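PfEMP1 variant 1 of strain MC (Plasmodium falciparum, PDB 5LGD) probably binds host cell-surface receptors, this chain being a largely helical piece of its extracellular region, assigned to the PfEMP1 DBL-domain family. Local coordinates at residues Gln87-Met91 against Lys92-Leu96. Residues are numbered along the deposited sequence; the frame is centred on the assembly and turned at random.
Sequences QTLLM and KDLLL
L95 N donates to M91 O over 2.9 Å, with an N-H...O angle of 165° and a C=O...N angle of 170°, so the first turn of helix 92-103 closes on the residue just before it. This is a helix-to-helix junction within the DBL domain: helix 82-90 and helix 92-103 meet at M91, which is the N-cap residue of the second helix. Its extended backbone breaks the helical run, and the M91 N to T88 O bond behind it is weak at 3.4 Å.

L94 and L95 both point back toward 87-91 but meet different parts of it. L94 has CG anti to its own N (chi1 -180°), which lays CD2 3.6 Å from the carbonyl oxygen T88 O and 3.9 Å from L89 CA; within this junction it rests mainly on backbone. L95 has a similar first torsion, and its CD1 lies 3.9 Å from L90 CD2, the two side chains crossing at a slant. W12 of helix 7-29 touches both L89 and L95, and W63 of helix 45-70 touches L90, joining the junction to the helical core. L90 O is hydrogen-bonded to T144 OG1, while T88, L89 and L94 also pack against the chain of another protein.

K92 bends near its end, at chi3 and chi4, which brings NZ to D93 OD1: the salt bridge spans 3.1 Å, and NZ meets that oxygen nearly end-on to its C-O bond.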
ATOM      1  N   GLN B  87      12.251 -21.216   9.734  1.00 35.60           N
ATOM      2  CA  GLN B  87      13.126 -21.859   8.783  1.00 36.65           C
ATOM      3  C   GLN B  87      13.735 -20.864   7.825  1.00 39.46           C
ATOM      4  O   GLN B  87      14.938 -20.912   7.645  1.00 38.72           O
ATOM      5  CB  GLN B  87      12.402 -22.975   8.046  1.00 40.21           C
ATOM      6  CG  GLN B  87      13.285 -23.822   7.155  1.00 56.20           C
ATOM      7  CD  GLN B  87      12.654 -25.165   6.973  1.00 73.41           C
ATOM      8  OE1 GLN B  87      13.158 -26.172   7.468  1.00 69.58           O
ATOM      9  NE2 GLN B  87      11.492 -25.193   6.337  1.00 65.64           N
ATOM     10  N   THR B  88      12.933 -19.935   7.257  1.00 36.12           N
ATOM     11  CA  THR B  88      13.427 -18.881   6.355  1.00 34.54           C
ATOM     12  C   THR B  88      14.483 -18.040   7.088  1.00 36.46           C
ATOM     13  O   THR B  88      15.559 -17.790   6.564  1.00 33.96           O
ATOM     14  CB  THR B  88      12.240 -17.993   5.885  1.00 38.20           C
ATOM     15  OG1 THR B  88      11.294 -18.805   5.205  1.00 38.12           O
ATOM     16  CG2 THR B  88      12.673 -16.829   4.965  1.00 35.60           C
ATOM     17  N   LEU B  89      14.159 -17.620   8.310  1.00 34.39           N
ATOM     18  CA  LEU B  89      14.981 -16.751   9.158  1.00 33.76           C
ATOM     19  C   LEU B  89      16.372 -17.315   9.494  1.00 35.67           C
ATOM     20  O   LEU B  89      17.364 -16.569   9.624  1.00 32.95           O
ATOM     21  CB  LEU B  89      14.147 -16.532  10.424  1.00 33.86           C
ATOM     22  CG  LEU B  89      14.321 -15.280  11.270  1.00 37.81           C
ATOM     23  CD1 LEU B  89      14.251 -13.941  10.439  1.00 34.16           C
ATOM     24  CD2 LEU B  89      13.276 -15.303  12.391  1.00 40.21           C
ATOM     25  N   LEU B  90      16.445 -18.642   9.595  1.00 32.63           N
ATOM     26  CA  LEU B  90      17.654 -19.347  10.006  1.00 31.84           C
ATOM     27  C   LEU B  90      18.394 -20.043   8.883  1.00 37.28           C
ATOM     28  O   LEU B  90      19.433 -20.628   9.152  1.00 38.08           O
ATOM     29  CB  LEU B  90      17.322 -20.315  11.158  1.00 32.22           C
ATOM     30  CG  LEU B  90      16.828 -19.612  12.420  1.00 34.72           C
ATOM     31  CD1 LEU B  90      16.268 -20.588  13.423  1.00 36.31           C
ATOM     32  CD2 LEU B  90      17.938 -18.755  13.052  1.00 35.12           C
ATOM     33  N   MET B  91      17.926 -19.927   7.621  1.00 35.37           N
ATOM     34  CA  MET B  91      18.652 -20.444   6.459  1.00 36.73           C
ATOM     35  C   MET B  91      20.047 -19.810   6.520  1.00 36.30           C
ATOM     36  O   MET B  91      20.170 -18.656   6.947  1.00 33.04           O
ATOM     37  CB  MET B  91      17.949 -20.057   5.139  1.00 40.50           C
ATOM     38  CG  MET B  91      16.677 -20.860   4.852  1.00 46.18           C
ATOM     39  SD  MET B  91      16.937 -22.658   4.909  1.00 54.30           S
ATOM     40  CE  MET B  91      17.879 -22.932   3.338  1.00 52.38           C
ATOM     41  N   LYS B  92      21.094 -20.605   6.236  1.00 32.36           N
ATOM     42  CA  LYS B  92      22.496 -20.186   6.347  1.00 32.25           C
ATOM     43  C   LYS B  92      22.812 -18.739   5.872  1.00 35.67           C
ATOM     44  O   LYS B  92      23.354 -17.974   6.667  1.00 34.45           O
ATOM     45  CB  LYS B  92      23.431 -21.199   5.653  1.00 34.24           C
ATOM     46  CG  LYS B  92      24.922 -20.864   5.800  1.00 41.11           C
ATOM     47  CD  LYS B  92      25.822 -21.854   5.053  1.00 51.56           C
ATOM     48  CE  LYS B  92      25.834 -21.707   3.545  1.00 67.98           C
ATOM     49  NZ  LYS B  92      26.487 -20.440   3.109  1.00 81.40           N
ATOM     50  N   ASP B  93      22.504 -18.370   4.600  1.00 34.33           N
ATOM     51  CA  ASP B  93      22.861 -17.044   4.074  1.00 32.75           C
ATOM     52  C   ASP B  93      22.196 -15.890   4.810  1.00 35.19           C
ATOM     53  O   ASP B  93      22.877 -14.898   5.087  1.00 32.68           O
ATOM     54  CB  ASP B  93      22.630 -16.924   2.567  1.00 35.98           C
ATOM     55  CG  ASP B  93      23.360 -17.929   1.673  1.00 47.94           C
ATOM     56  OD1 ASP B  93      24.485 -18.368   2.043  1.00 48.55           O
ATOM     57  OD2 ASP B  93      22.830 -18.244   0.593  1.00 56.60           O
ATOM     58  N   LEU B  94      20.881 -15.998   5.145  1.00 30.05           N
ATOM     59  CA  LEU B  94      20.230 -14.930   5.912  1.00 28.12           C
ATOM     60  C   LEU B  94      20.739 -14.891   7.350  1.00 32.46           C
ATOM     61  O   LEU B  94      20.896 -13.816   7.913  1.00 32.67           O
ATOM     62  CB  LEU B  94      18.690 -15.074   5.903  1.00 26.76           C
ATOM     63  CG  LEU B  94      17.878 -14.007   6.671  1.00 27.49           C
ATOM     64  CD1 LEU B  94      18.185 -12.601   6.181  1.00 26.38           C
ATOM     65  CD2 LEU B  94      16.357 -14.243   6.504  1.00 25.92           C
ATOM     66  N   LEU B  95      20.938 -16.061   7.963  1.00 32.45           N
ATOM     67  CA  LEU B  95      21.439 -16.157   9.331  1.00 33.49           C
ATOM     68  C   LEU B  95      22.769 -15.369   9.509  1.00 37.97           C
ATOM     69  O   LEU B  95      22.908 -14.599  10.456  1.00 40.28           O
ATOM     70  CB  LEU B  95      21.630 -17.632   9.721  1.00 34.71           C
ATOM     71  CG  LEU B  95      22.263 -17.894  11.067  1.00 40.24           C
ATOM     72  CD1 LEU B  95      21.452 -17.251  12.161  1.00 42.35           C
ATOM     73  CD2 LEU B  95      22.325 -19.370  11.346  1.00 43.04           C
ATOM     74  N   LEU B  96      23.713 -15.573   8.599  1.00 31.24           N
ATOM     75  CA  LEU B  96      25.024 -14.959   8.598  1.00 31.62           C
ATOM     76  C   LEU B  96      24.889 -13.448   8.336  1.00 34.14           C
ATOM     77  O   LEU B  96      25.587 -12.642   8.971  1.00 33.02           O
ATOM     78  CB  LEU B  96      25.904 -15.662   7.509  1.00 33.22           C
ATOM     79  CG  LEU B  96      26.849 -16.857   7.909  1.00 38.42           C
ATOM     80  CD1 LEU B  96      26.450 -17.570   9.165  1.00 38.00           C
ATOM     81  CD2 LEU B  96      27.087 -17.826   6.763  1.00 38.21           C
TER